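Local coordinates for gene 12 protein (Mycobacterium phage D29, PDB 3HC7) that hydrolyses the ester linkage between mycolic acids and arabinogalactan in the host cell wall, helping the phage lyse its mycobacterial host, at residues F115-H127 and A136-L148. Sequence-based numbering, arbitrary orientation.
Sequences FWGNPMRQKGFAH and AAPDTLGILEDRL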
loop_
_atom_site.group_PDB
_atom_site.type_symbol
_atom_site.label_atom_id
_atom_site.label_comp_id
_atom_site.label_asym_id
_atom_site.label_seq_id
_atom_site.Cartn_x
_atom_site.Cartn_y
_atom_site.Cartn_z
ATOM N N PHE A 115 -3.940 2.147 6.263
ATOM C CA PHE A 115 -2.689 1.962 5.546
ATOM C C PHE A 115 -1.517 1.953 6.522
ATOM O O PHE A 115 -1.463 2.777 7.437
ATOM C CB PHE A 115 -2.463 3.108 4.562
ATOM C CG PHE A 115 -3.573 3.295 3.567
ATOM C CD1 PHE A 115 -3.681 2.463 2.461
ATOM C CD2 PHE A 115 -4.495 4.319 3.726
ATOM C CE1 PHE A 115 -4.695 2.646 1.530
ATOM C CE2 PHE A 115 -5.507 4.508 2.800
ATOM C CZ PHE A 115 -5.613 3.667 1.703
ATOM N N TRP A 116 -0.589 1.021 6.333
ATOM C CA TRP A 116 0.717 1.102 6.983
ATOM C C TRP A 116 1.737 1.194 5.862
ATOM O O TRP A 116 1.603 0.489 4.861
ATOM C CB TRP A 116 1.035 -0.154 7.796
ATOM C CG TRP A 116 0.084 -0.533 8.906
ATOM C CD1 TRP A 116 0.121 -0.107 10.211
ATOM C CD2 TRP A 116 -0.990 -1.478 8.825
ATOM N NE1 TRP A 116 -0.886 -0.710 10.932
ATOM C CE2 TRP A 116 -1.580 -1.556 10.106
ATOM C CE3 TRP A 116 -1.514 -2.261 7.793
ATOM C CZ2 TRP A 116 -2.670 -2.385 10.377
ATOM C CZ3 TRP A 116 -2.597 -3.082 8.063
ATOM C CH2 TRP A 116 -3.163 -3.136 9.345
ATOM N N GLY A 117 2.750 2.044 6.031
ATOM C CA GLY A 117 3.831 2.189 5.062
ATOM C C GLY A 117 3.369 2.377 3.622
ATOM O O GLY A 117 3.727 1.590 2.746
ATOM N N ASN A 118 2.613 3.448 3.386
ATOM C CA ASN A 118 1.851 3.658 2.150
ATOM C C ASN A 118 2.548 4.486 1.047
ATOM O O ASN A 118 2.703 5.704 1.171
ATOM C CB ASN A 118 0.506 4.312 2.524
ATOM C CG ASN A 118 -0.438 4.433 1.350
ATOM O OD1 ASN A 118 -0.200 3.864 0.290
ATOM N ND2 ASN A 118 -1.522 5.180 1.535
ATOM N N PRO A 119 2.950 3.829 -0.056
ATOM C CA PRO A 119 3.593 4.570 -1.149
ATOM C C PRO A 119 2.663 5.573 -1.832
ATOM O O PRO A 119 3.140 6.406 -2.601
ATOM C CB PRO A 119 4.005 3.467 -2.129
ATOM C CG PRO A 119 4.110 2.235 -1.289
ATOM C CD PRO A 119 3.014 2.374 -0.264
ATOM N N MET A 120 1.362 5.497 -1.560
ATOM C CA MET A 120 0.417 6.471 -2.092
ATOM C C MET A 120 -0.059 7.410 -1.003
ATOM O O MET A 120 -1.085 8.074 -1.163
ATOM C CB MET A 120 -0.827 5.779 -2.662
ATOM C CG MET A 120 -0.633 5.034 -3.966
ATOM S SD MET A 120 -2.160 4.162 -4.415
ATOM C CE MET A 120 -3.251 5.530 -4.812
ATOM N N ARG A 121 0.644 7.452 0.119
ATOM C CA ARG A 121 0.164 8.257 1.238
ATOM C C ARG A 121 -0.013 9.729 0.856
ATOM O O ARG A 121 0.895 10.354 0.311
ATOM C CB ARG A 121 1.078 8.125 2.454
ATOM C CG ARG A 121 0.538 8.837 3.681
ATOM C CD ARG A 121 1.411 8.601 4.897
ATOM N NE ARG A 121 2.706 9.268 4.775
ATOM C CZ ARG A 121 2.907 10.560 5.020
ATOM N NH1 ARG A 121 1.899 11.338 5.395
ATOM N NH2 ARG A 121 4.116 11.077 4.886
ATOM N N GLN A 122 -1.198 10.264 1.142
ATOM C CA GLN A 122 -1.533 11.652 0.842
ATOM C C GLN A 122 -0.575 12.593 1.564
ATOM O O GLN A 122 -0.078 12.269 2.645
ATOM C CB GLN A 122 -2.984 11.934 1.264
ATOM C CG GLN A 122 -3.365 13.408 1.346
ATOM C CD GLN A 122 -4.829 13.612 1.699
ATOM O OE1 GLN A 122 -5.690 12.831 1.295
ATOM N NE2 GLN A 122 -5.116 14.666 2.454
ATOM N N LYS A 123 -0.315 13.755 0.971
ATOM C CA LYS A 123 0.644 14.695 1.546
ATOM C C LYS A 123 0.195 15.199 2.922
ATOM O O LYS A 123 -0.919 15.703 3.076
ATOM C CB LYS A 123 0.867 15.884 0.609
ATOM C CG LYS A 123 2.156 16.649 0.895
ATOM C CD LYS A 123 1.984 18.148 0.696
ATOM C CE LYS A 123 1.401 18.489 -0.667
ATOM N NZ LYS A 123 1.185 19.962 -0.811
ATOM N N GLY A 124 1.065 15.053 3.919
ATOM C CA GLY A 124 0.804 15.581 5.246
ATOM C C GLY A 124 -0.236 14.821 6.052
ATOM O O GLY A 124 -0.624 15.247 7.137
ATOM N N PHE A 125 -0.678 13.686 5.527
ATOM C CA PHE A 125 -1.679 12.856 6.183
ATOM C C PHE A 125 -1.024 11.635 6.846
ATOM O O PHE A 125 -0.666 10.685 6.159
ATOM C CB PHE A 125 -2.687 12.398 5.132
ATOM C CG PHE A 125 -3.933 11.782 5.697
ATOM C CD1 PHE A 125 -5.129 12.486 5.690
ATOM C CD2 PHE A 125 -3.920 10.496 6.209
ATOM C CE1 PHE A 125 -6.286 11.925 6.196
ATOM C CE2 PHE A 125 -5.079 9.929 6.727
ATOM C CZ PHE A 125 -6.262 10.645 6.717
ATOM N N ALA A 126 -0.876 11.651 8.172
ATOM C CA ALA A 126 -0.249 10.526 8.876
ATOM C C ALA A 126 -0.676 10.375 10.340
ATOM O O ALA A 126 -1.053 11.349 10.993
ATOM C CB ALA A 126 1.260 10.632 8.790
ATOM N N HIS A 127 -0.594 9.144 10.846
ATOM C CA HIS A 127 -0.951 8.843 12.231
ATOM C C HIS A 127 0.164 8.057 12.890
ATOM O O HIS A 127 0.844 7.268 12.233
ATOM C CB HIS A 127 -2.247 8.026 12.310
ATOM C CG HIS A 127 -3.446 8.735 11.761
ATOM N ND1 HIS A 127 -3.970 8.455 10.517
ATOM C CD2 HIS A 127 -4.228 9.707 12.290
ATOM C CE1 HIS A 127 -5.021 9.226 10.300
ATOM N NE2 HIS A 127 -5.196 9.996 11.360
ATOM N N ALA A 136 5.643 10.266 10.542
ATOM C CA ALA A 136 6.183 10.964 9.380
ATOM C C ALA A 136 5.897 12.465 9.442
ATOM O O ALA A 136 4.819 12.878 9.863
ATOM C CB ALA A 136 5.612 10.371 8.103
ATOM N N ALA A 137 6.862 13.270 9.003
ATOM C CA ALA A 137 6.768 14.729 9.076
ATOM C C ALA A 137 5.717 15.299 8.126
ATOM O O ALA A 137 5.317 14.640 7.168
ATOM C CB ALA A 137 8.127 15.355 8.800
ATOM N N PRO A 138 5.278 16.537 8.394
ATOM C CA PRO A 138 4.209 17.237 7.671
ATOM C C PRO A 138 4.512 17.542 6.210
ATOM O O PRO A 138 3.572 17.688 5.431
ATOM C CB PRO A 138 4.082 18.557 8.436
ATOM C CG PRO A 138 4.622 18.266 9.794
ATOM C CD PRO A 138 5.722 17.288 9.581
ATOM N N ASP A 139 5.780 17.679 5.841
ATOM C CA ASP A 139 6.097 18.010 4.453
ATOM C C ASP A 139 6.434 16.773 3.618
ATOM O O ASP A 139 6.983 16.887 2.522
ATOM C CB ASP A 139 7.204 19.074 4.360
ATOM C CG ASP A 139 8.534 18.596 4.905
ATOM O OD1 ASP A 139 8.543 17.683 5.754
ATOM O OD2 ASP A 139 9.578 19.146 4.487
ATOM N N THR A 140 6.087 15.598 4.137
ATOM C CA THR A 140 6.327 14.352 3.414
ATOM C C THR A 140 5.047 13.718 2.875
ATOM O O THR A 140 3.938 13.971 3.366
ATOM C CB THR A 140 7.096 13.306 4.260
ATOM O OG1 THR A 140 6.265 12.832 5.324
ATOM C CG2 THR A 140 8.372 13.902 4.828
ATOM N N LEU A 141 5.225 12.885 1.858
ATOM C CA LEU A 141 4.125 12.178 1.218
ATOM C C LEU A 141 4.596 10.838 0.665
ATOM O O LEU A 141 5.758 10.460 0.835
ATOM C CB LEU A 141 3.528 13.015 0.085
ATOM C CG LEU A 141 4.459 13.943 -0.695
ATOM C CD1 LEU A 141 5.747 13.252 -1.078
ATOM C CD2 LEU A 141 3.743 14.481 -1.922
ATOM N N GLY A 142 3.687 10.124 0.008
ATOM C CA GLY A 142 4.048 8.896 -0.664
ATOM C C GLY A 142 4.902 9.197 -1.880
ATOM O O GLY A 142 4.718 10.205 -2.566
ATOM N N ILE A 143 5.851 8.315 -2.158
ATOM C CA ILE A 143 6.696 8.478 -3.328
ATOM C C ILE A 143 5.916 8.492 -4.656
ATOM O O ILE A 143 6.253 9.256 -5.568
ATOM C CB ILE A 143 7.769 7.385 -3.361
ATOM C CG1 ILE A 143 8.782 7.673 -4.465
ATOM C CG2 ILE A 143 7.116 6.014 -3.503
ATOM C CD1 ILE A 143 9.941 6.701 -4.504
ATOM N N LEU A 144 4.880 7.657 -4.772
ATOM C CA LEU A 144 4.168 7.486 -6.050
ATOM C C LEU A 144 3.430 8.747 -6.496
ATOM O O LEU A 144 2.822 9.422 -5.684
ATOM C CB LEU A 144 3.179 6.325 -5.969
ATOM C CG LEU A 144 3.755 4.915 -5.847
ATOM C CD1 LEU A 144 2.636 3.924 -5.601
ATOM C CD2 LEU A 144 4.537 4.525 -7.099
ATOM N N GLU A 145 3.479 9.052 -7.791
ATOM C CA GLU A 145 2.838 10.257 -8.334
ATOM C C GLU A 145 1.310 10.149 -8.340
ATOM O O GLU A 145 0.605 11.148 -8.271
ATOM C CB GLU A 145 3.341 10.543 -9.753
ATOM C CG GLU A 145 4.833 10.823 -9.862
ATOM C CD GLU A 145 5.395 10.479 -11.237
ATOM O OE1 GLU A 145 5.215 9.323 -11.683
ATOM O OE2 GLU A 145 6.025 11.358 -11.870
ATOM N N ASP A 146 0.812 8.924 -8.455
ATOM C CA ASP A 146 -0.611 8.637 -8.336
ATOM C C ASP A 146 -0.905 8.333 -6.867
ATOM O O ASP A 146 -0.931 7.178 -6.456
ATOM C CB ASP A 146 -0.954 7.423 -9.206
ATOM C CG ASP A 146 -2.439 7.115 -9.234
ATOM O OD1 ASP A 146 -3.255 8.060 -9.197
ATOM O OD2 ASP A 146 -2.788 5.919 -9.328
ATOM N N ARG A 147 -1.095 9.373 -6.072
ATOM C CA ARG A 147 -1.262 9.198 -4.635
ATOM C C ARG A 147 -2.636 9.687 -4.187
ATOM O O ARG A 147 -3.366 10.338 -4.947
ATOM C CB ARG A 147 -0.153 9.927 -3.863
ATOM C CG ARG A 147 -0.177 11.444 -4.020
ATOM C CD ARG A 147 0.866 12.130 -3.137
ATOM N NE ARG A 147 2.234 11.746 -3.491
ATOM C CZ ARG A 147 2.946 12.325 -4.455
ATOM N NH1 ARG A 147 2.416 13.320 -5.154
ATOM N NH2 ARG A 147 4.186 11.912 -4.722
ATOM N N LEU A 148 -2.989 9.362 -2.949
ATOM C CA LEU A 148 -4.300 9.718 -2.430
ATOM C C LEU A 148 -4.394 11.223 -2.213
ATOM O O LEU A 148 -3.389 11.886 -1.953
ATOM C CB LEU A 148 -4.583 8.948 -1.137
ATOM C CG LEU A 148 -4.627 7.431 -1.347
ATOM C CD1 LEU A 148 -4.484 6.681 -0.045
ATOM C CD2 LEU A 148 -5.903 7.021 -2.076
HETATM O O HOH W 1 -1.552 13.879 -1.739
#
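Backbone bonds tie M120, R121 and G124 to L148, G142 and T140 where, in this cutinase-like alpha/beta-hydrolase, the chain leaves strand 110-116 of the central parallel sheet. Segment 115-127 turns at N118-R121 (type I) and Q122-F125 (type II); 136-148 passes K123 and R121 at L141 and G142, then returns to M120 and Q122 at R147 and L148. L148 N gives M120 O an almost straight bond of 2.9 Å (N-H...O 175°), G142 N meets a lone pair of R121 O, and L144 N and G124 N bond to P119 O and T140 O. G142 CA makes a CA-H...O contact of 3.3 Å with P119 O. A water joins K123 N to L148 O.

L148 points toward 115-127: CD1 reaches the F115 ring at CZ (3.7 Å) and N118 ND2, while CD2 faces M120 CE. L144 CD1 touches both P119 CB and M120 CG; P119 lies about 6 Å, side chain to side chain, from the catalytic S82. The R121 guanidinium lies between A136 CB on one face and L141 CA on the other; F125 O, in the guanidinium plane, takes NH1 from above its own carbonyl plane, NE bonds to A169 O, and NH2 weakly to T140 OG1 (2.8 Å). T140 OG1 in turn donates to A137 O. A bend at chi3 (63°) turns the R147 guanidinium back toward G142 O, gripped side-on through NE (3.1 Å) and NH2 (2.8 Å), with L141 CD2 centred 3.4 Å above the guanidinium plane.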